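Local structure of thiaminase-I (Naegleria gruberi, 4HCW) at residues Gln60-Phe72 with Tyr261-Lys275. The protein is a thiaminase-family protein whose two-domain alpha/beta fold probably resembles that of the bacterial periplasmic binding proteins. Sequence-based numbering, arbitrary orientation.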
loop_
_atom_site.group_PDB
_atom_site.type_symbol
_atom_site.label_atom_id
_atom_site.label_comp_id
_atom_site.label_asym_id
_atom_site.label_seq_id
_atom_site.Cartn_x
_atom_site.Cartn_y
_atom_site.Cartn_z
ATOM N N GLN A 60 -19.270 -4.598 3.938
ATOM C CA GLN A 60 -20.443 -5.309 4.433
ATOM C C GLN A 60 -20.979 -6.286 3.390
ATOM O O GLN A 60 -21.517 -7.338 3.732
ATOM C CB GLN A 60 -21.540 -4.322 4.840
ATOM N N SER A 61 -20.829 -5.929 2.118
ATOM C CA SER A 61 -21.306 -6.770 1.025
ATOM C C SER A 61 -20.175 -7.136 0.067
ATOM O O SER A 61 -19.968 -6.474 -0.951
ATOM C CB SER A 61 -22.443 -6.076 0.269
ATOM O OG SER A 61 -22.027 -4.822 -0.243
ATOM N N LEU A 62 -19.450 -8.198 0.402
ATOM C CA LEU A 62 -18.312 -8.642 -0.393
ATOM C C LEU A 62 -18.751 -9.355 -1.669
ATOM O O LEU A 62 -19.725 -10.108 -1.660
ATOM C CB LEU A 62 -17.421 -9.570 0.435
ATOM C CG LEU A 62 -16.831 -8.988 1.721
ATOM C CD1 LEU A 62 -16.185 -10.081 2.558
ATOM C CD2 LEU A 62 -15.825 -7.893 1.403
ATOM N N PRO A 63 -18.031 -9.113 -2.775
ATOM C CA PRO A 63 -18.260 -9.819 -4.040
ATOM C C PRO A 63 -17.722 -11.246 -3.973
ATOM O O PRO A 63 -17.296 -11.687 -2.906
ATOM C CB PRO A 63 -17.445 -9.002 -5.052
ATOM C CG PRO A 63 -17.148 -7.698 -4.370
ATOM C CD PRO A 63 -17.043 -8.034 -2.922
ATOM N N ASP A 64 -17.743 -11.954 -5.100
ATOM C CA ASP A 64 -17.207 -13.311 -5.162
ATOM C C ASP A 64 -15.718 -13.316 -4.842
ATOM O O ASP A 64 -15.253 -14.077 -3.995
ATOM C CB ASP A 64 -17.446 -13.923 -6.543
ATOM C CG ASP A 64 -18.904 -14.242 -6.799
ATOM O OD1 ASP A 64 -19.603 -14.635 -5.840
ATOM O OD2 ASP A 64 -19.351 -14.102 -7.956
ATOM N N VAL A 65 -14.976 -12.457 -5.532
ATOM C CA VAL A 65 -13.553 -12.281 -5.277
ATOM C C VAL A 65 -13.221 -10.793 -5.276
ATOM O O VAL A 65 -13.603 -10.062 -6.190
ATOM C CB VAL A 65 -12.694 -13.037 -6.314
ATOM C CG1 VAL A 65 -13.381 -13.049 -7.669
ATOM C CG2 VAL A 65 -11.297 -12.434 -6.408
ATOM N N PHE A 66 -12.521 -10.347 -4.239
ATOM C CA PHE A 66 -12.254 -8.926 -4.052
ATOM C C PHE A 66 -10.809 -8.659 -3.641
ATOM O O PHE A 66 -10.149 -9.517 -3.054
ATOM C CB PHE A 66 -13.204 -8.351 -2.999
ATOM C CG PHE A 66 -13.201 -9.113 -1.703
ATOM C CD1 PHE A 66 -12.293 -8.805 -0.704
ATOM C CD2 PHE A 66 -14.106 -10.140 -1.486
ATOM C CE1 PHE A 66 -12.286 -9.506 0.486
ATOM C CE2 PHE A 66 -14.104 -10.845 -0.297
ATOM C CZ PHE A 66 -13.192 -10.526 0.690
ATOM N N SER A 67 -10.328 -7.460 -3.955
ATOM C CA SER A 67 -9.008 -7.027 -3.519
ATOM C C SER A 67 -9.149 -5.993 -2.411
ATOM O O SER A 67 -9.764 -4.945 -2.604
ATOM C CB SER A 67 -8.216 -6.443 -4.689
ATOM O OG SER A 67 -6.914 -6.058 -4.280
ATOM N N THR A 68 -8.584 -6.294 -1.247
ATOM C CA THR A 68 -8.684 -5.398 -0.102
ATOM C C THR A 68 -7.328 -5.137 0.537
ATOM O O THR A 68 -6.416 -5.957 0.442
ATOM C CB THR A 68 -9.626 -5.963 0.975
ATOM O OG1 THR A 68 -9.577 -5.129 2.139
ATOM C CG2 THR A 68 -9.210 -7.377 1.357
ATOM N N ASP A 69 -7.202 -3.983 1.184
ATOM C CA ASP A 69 -6.011 -3.672 1.956
ATOM C C ASP A 69 -5.959 -4.625 3.142
ATOM O O ASP A 69 -6.983 -4.909 3.763
ATOM C CB ASP A 69 -6.055 -2.220 2.438
ATOM C CG ASP A 69 -4.712 -1.729 2.957
ATOM O OD1 ASP A 69 -3.938 -2.542 3.508
ATOM O OD2 ASP A 69 -4.432 -0.520 2.815
ATOM N N SER A 70 -4.767 -5.120 3.454
ATOM C CA SER A 70 -4.601 -6.064 4.554
ATOM C C SER A 70 -4.767 -5.388 5.914
ATOM O O SER A 70 -4.794 -6.057 6.947
ATOM C CB SER A 70 -3.241 -6.760 4.464
ATOM O OG SER A 70 -2.186 -5.817 4.428
ATOM N N ILE A 71 -4.886 -4.063 5.906
ATOM C CA ILE A 71 -5.079 -3.302 7.136
ATOM C C ILE A 71 -6.449 -3.593 7.749
ATOM O O ILE A 71 -6.657 -3.399 8.946
ATOM C CB ILE A 71 -4.916 -1.780 6.894
ATOM C CG1 ILE A 71 -4.694 -1.039 8.216
ATOM C CG2 ILE A 71 -6.112 -1.215 6.138
ATOM C CD1 ILE A 71 -4.452 0.442 8.048
ATOM N N PHE A 72 -7.374 -4.070 6.923
ATOM C CA PHE A 72 -8.718 -4.395 7.386
ATOM C C PHE A 72 -8.991 -5.887 7.262
ATOM O O PHE A 72 -10.127 -6.332 7.415
ATOM C CB PHE A 72 -9.762 -3.610 6.591
ATOM C CG PHE A 72 -9.669 -2.123 6.771
ATOM C CD1 PHE A 72 -9.288 -1.582 7.988
ATOM C CD2 PHE A 72 -9.956 -1.267 5.722
ATOM C CE1 PHE A 72 -9.199 -0.213 8.155
ATOM C CE2 PHE A 72 -9.869 0.101 5.883
ATOM C CZ PHE A 72 -9.491 0.629 7.101
ATOM N N TYR A 261 2.277 -1.468 3.159
ATOM C CA TYR A 261 0.891 -1.867 2.959
ATOM C C TYR A 261 0.831 -2.942 1.880
ATOM O O TYR A 261 1.594 -2.903 0.915
ATOM C CB TYR A 261 0.038 -0.671 2.535
ATOM C CG TYR A 261 0.071 0.500 3.492
ATOM C CD1 TYR A 261 -0.730 0.519 4.626
ATOM C CD2 TYR A 261 0.891 1.596 3.250
ATOM C CE1 TYR A 261 -0.707 1.592 5.499
ATOM C CE2 TYR A 261 0.920 2.672 4.118
ATOM C CZ TYR A 261 0.120 2.665 5.240
ATOM O OH TYR A 261 0.146 3.735 6.106
ATOM N N THR A 262 -0.071 -3.904 2.042
ATOM C CA THR A 262 -0.256 -4.944 1.035
ATOM C C THR A 262 -1.723 -5.107 0.661
ATOM O O THR A 262 -2.578 -5.289 1.527
ATOM C CB THR A 262 0.287 -6.310 1.504
ATOM O OG1 THR A 262 -0.443 -6.748 2.656
ATOM C CG2 THR A 262 1.768 -6.221 1.842
ATOM N N ASP A 263 -2.009 -5.034 -0.635
ATOM C CA ASP A 263 -3.348 -5.303 -1.138
ATOM C C ASP A 263 -3.477 -6.790 -1.436
ATOM O O ASP A 263 -2.608 -7.380 -2.079
ATOM C CB ASP A 263 -3.632 -4.474 -2.389
ATOM C CG ASP A 263 -3.673 -2.987 -2.103
ATOM O OD1 ASP A 263 -4.179 -2.604 -1.027
ATOM O OD2 ASP A 263 -3.199 -2.201 -2.949
ATOM N N VAL A 264 -4.561 -7.395 -0.963
ATOM C CA VAL A 264 -4.717 -8.842 -1.044
ATOM C C VAL A 264 -5.995 -9.267 -1.768
ATOM O O VAL A 264 -7.091 -8.811 -1.438
ATOM C CB VAL A 264 -4.691 -9.477 0.363
ATOM C CG1 VAL A 264 -5.070 -10.943 0.296
ATOM C CG2 VAL A 264 -3.319 -9.303 0.998
ATOM N N LEU A 265 -5.838 -10.138 -2.760
ATOM C CA LEU A 265 -6.972 -10.738 -3.453
ATOM C C LEU A 265 -7.528 -11.899 -2.638
ATOM O O LEU A 265 -6.815 -12.855 -2.338
ATOM C CB LEU A 265 -6.553 -11.235 -4.837
ATOM C CG LEU A 265 -6.389 -10.182 -5.933
ATOM C CD1 LEU A 265 -5.621 -10.755 -7.112
ATOM C CD2 LEU A 265 -7.749 -9.673 -6.378
ATOM N N ALA A 266 -8.804 -11.811 -2.280
ATOM C CA ALA A 266 -9.448 -12.860 -1.499
ATOM C C ALA A 266 -10.801 -13.227 -2.095
ATOM O O ALA A 266 -11.402 -12.437 -2.821
ATOM C CB ALA A 266 -9.605 -12.425 -0.052
ATOM N N LEU A 267 -11.274 -14.429 -1.785
ATOM C CA LEU A 267 -12.565 -14.888 -2.282
ATOM C C LEU A 267 -13.591 -14.991 -1.160
ATOM O O LEU A 267 -13.243 -15.258 -0.010
ATOM C CB LEU A 267 -12.431 -16.236 -2.997
ATOM C CG LEU A 267 -11.152 -17.050 -2.800
ATOM C CD1 LEU A 267 -11.451 -18.533 -2.927
ATOM C CD2 LEU A 267 -10.103 -16.639 -3.820
ATOM N N ASN A 268 -14.856 -14.775 -1.506
ATOM C CA ASN A 268 -15.941 -14.878 -0.541
ATOM C C ASN A 268 -16.061 -16.303 -0.015
ATOM O O ASN A 268 -15.813 -17.266 -0.740
ATOM C CB ASN A 268 -17.259 -14.423 -1.170
ATOM C CG ASN A 268 -18.300 -14.042 -0.135
ATOM O OD1 ASN A 268 -18.423 -14.686 0.907
ATOM N ND2 ASN A 268 -19.058 -12.988 -0.418
ATOM N N SER A 269 -16.436 -16.432 1.253
ATOM C CA SER A 269 -16.528 -17.739 1.889
ATOM C C SER A 269 -17.757 -18.514 1.429
ATOM O O SER A 269 -17.818 -19.734 1.580
ATOM C CB SER A 269 -16.541 -17.593 3.410
ATOM O OG SER A 269 -17.660 -16.834 3.837
ATOM N N ASN A 270 -18.733 -17.808 0.868
ATOM C CA ASN A 270 -19.965 -18.450 0.422
ATOM C C ASN A 270 -19.855 -19.047 -0.978
ATOM O O ASN A 270 -20.857 -19.459 -1.562
ATOM C CB ASN A 270 -21.154 -17.486 0.510
ATOM C CG ASN A 270 -21.156 -16.450 -0.599
ATOM O OD1 ASN A 270 -20.115 -16.130 -1.174
ATOM N ND2 ASN A 270 -22.334 -15.918 -0.906
ATOM N N LEU A 271 -18.638 -19.090 -1.512
ATOM C CA LEU A 271 -18.409 -19.689 -2.822
ATOM C C LEU A 271 -18.678 -21.188 -2.796
ATOM O O LEU A 271 -18.621 -21.823 -1.741
ATOM C CB LEU A 271 -16.984 -19.420 -3.314
ATOM C CG LEU A 271 -16.655 -18.023 -3.846
ATOM C CD1 LEU A 271 -15.258 -18.005 -4.445
ATOM C CD2 LEU A 271 -17.684 -17.568 -4.870
ATOM N N CYS A 272 -18.975 -21.748 -3.965
ATOM C CA CYS A 272 -19.212 -23.179 -4.093
ATOM C C CYS A 272 -17.895 -23.945 -4.073
ATOM O O CYS A 272 -17.074 -23.769 -3.171
ATOM C CB CYS A 272 -19.980 -23.483 -5.382
ATOM S SG CYS A 272 -21.684 -22.870 -5.412
ATOM N N ASP A 273 -17.699 -24.794 -5.075
ATOM C CA ASP A 273 -16.467 -25.556 -5.204
ATOM C C ASP A 273 -15.935 -25.436 -6.625
ATOM O O ASP A 273 -14.747 -25.643 -6.879
ATOM C CB ASP A 273 -16.714 -27.017 -4.835
ATOM N N GLU A 274 -16.825 -25.080 -7.544
ATOM C CA GLU A 274 -16.454 -24.877 -8.936
ATOM C C GLU A 274 -16.027 -23.429 -9.165
ATOM O O GLU A 274 -15.018 -23.168 -9.822
ATOM C CB GLU A 274 -17.623 -25.254 -9.846
ATOM N N LYS A 275 -16.802 -22.493 -8.621
ATOM C CA LYS A 275 -16.451 -21.077 -8.668
ATOM C C LYS A 275 -15.113 -20.845 -7.984
ATOM O O LYS A 275 -14.328 -19.982 -8.392
ATOM C CB LYS A 275 -17.520 -20.224 -7.984
ATOM C CG LYS A 275 -18.594 -19.698 -8.918
ATOM C CD LYS A 275 -19.392 -18.600 -8.245
ATOM C CE LYS A 275 -20.380 -17.961 -9.198
ATOM N NZ LYS A 275 -21.032 -16.776 -8.578
#
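Ser70 (chi1 56°) and Thr262 (chi1 63°) each hold their hydroxyl between their own backbone N and carbonyl carbon, and Ser70 OG and Thr262 OG1 are hydrogen-bonded at 2.7 Å just past the end of strand 65-69, beside antiparallel strand 260-267. Both strands belong to the mixed sheet of an alpha/beta domain; strand 8-13 flanks 65-69 on its other side and strand 110-125 flanks 260-267. Ser70 N also donates to Thr262 O (2.9 Å). Phe66 and Ala266 form a hydrogen-bonded pair, Phe66 N to Ala266 O being 2.8 Å, and Thr68 with Val264 forms the next. Phe66 takes a similar first torsion, which folds its ring back over the strands: Ala266 O lies over one face toward the rim, Leu62 CD2 over the centre of the other, and Ala266 CB is 4.0 Å from Phe66 CE1. On the opposite face of the sheet, Leu265 CD2 packs on Ser67 CB; Ser67 OG is hydrogen-bonded to Gln116 OE1. There the carboxylate planes of Asp69 and Asp263 are perpendicular, like charges close but not in contact (Asp69 OD2 to Asp263 OD1 4.4 Å); a hydrogen bond between Tyr54 OH and Asp69 OD2 may ease the repulsion. Next to Leu267, Asn268 N donates to Asp64 O (2.6 Å), while Asn268 ND2 makes weak bonds to Leu62 O and Pro63 O. Lys275 NZ forms a salt bridge with Asp64, reaching OD2 at 3.2 Å from above the carboxylate plane.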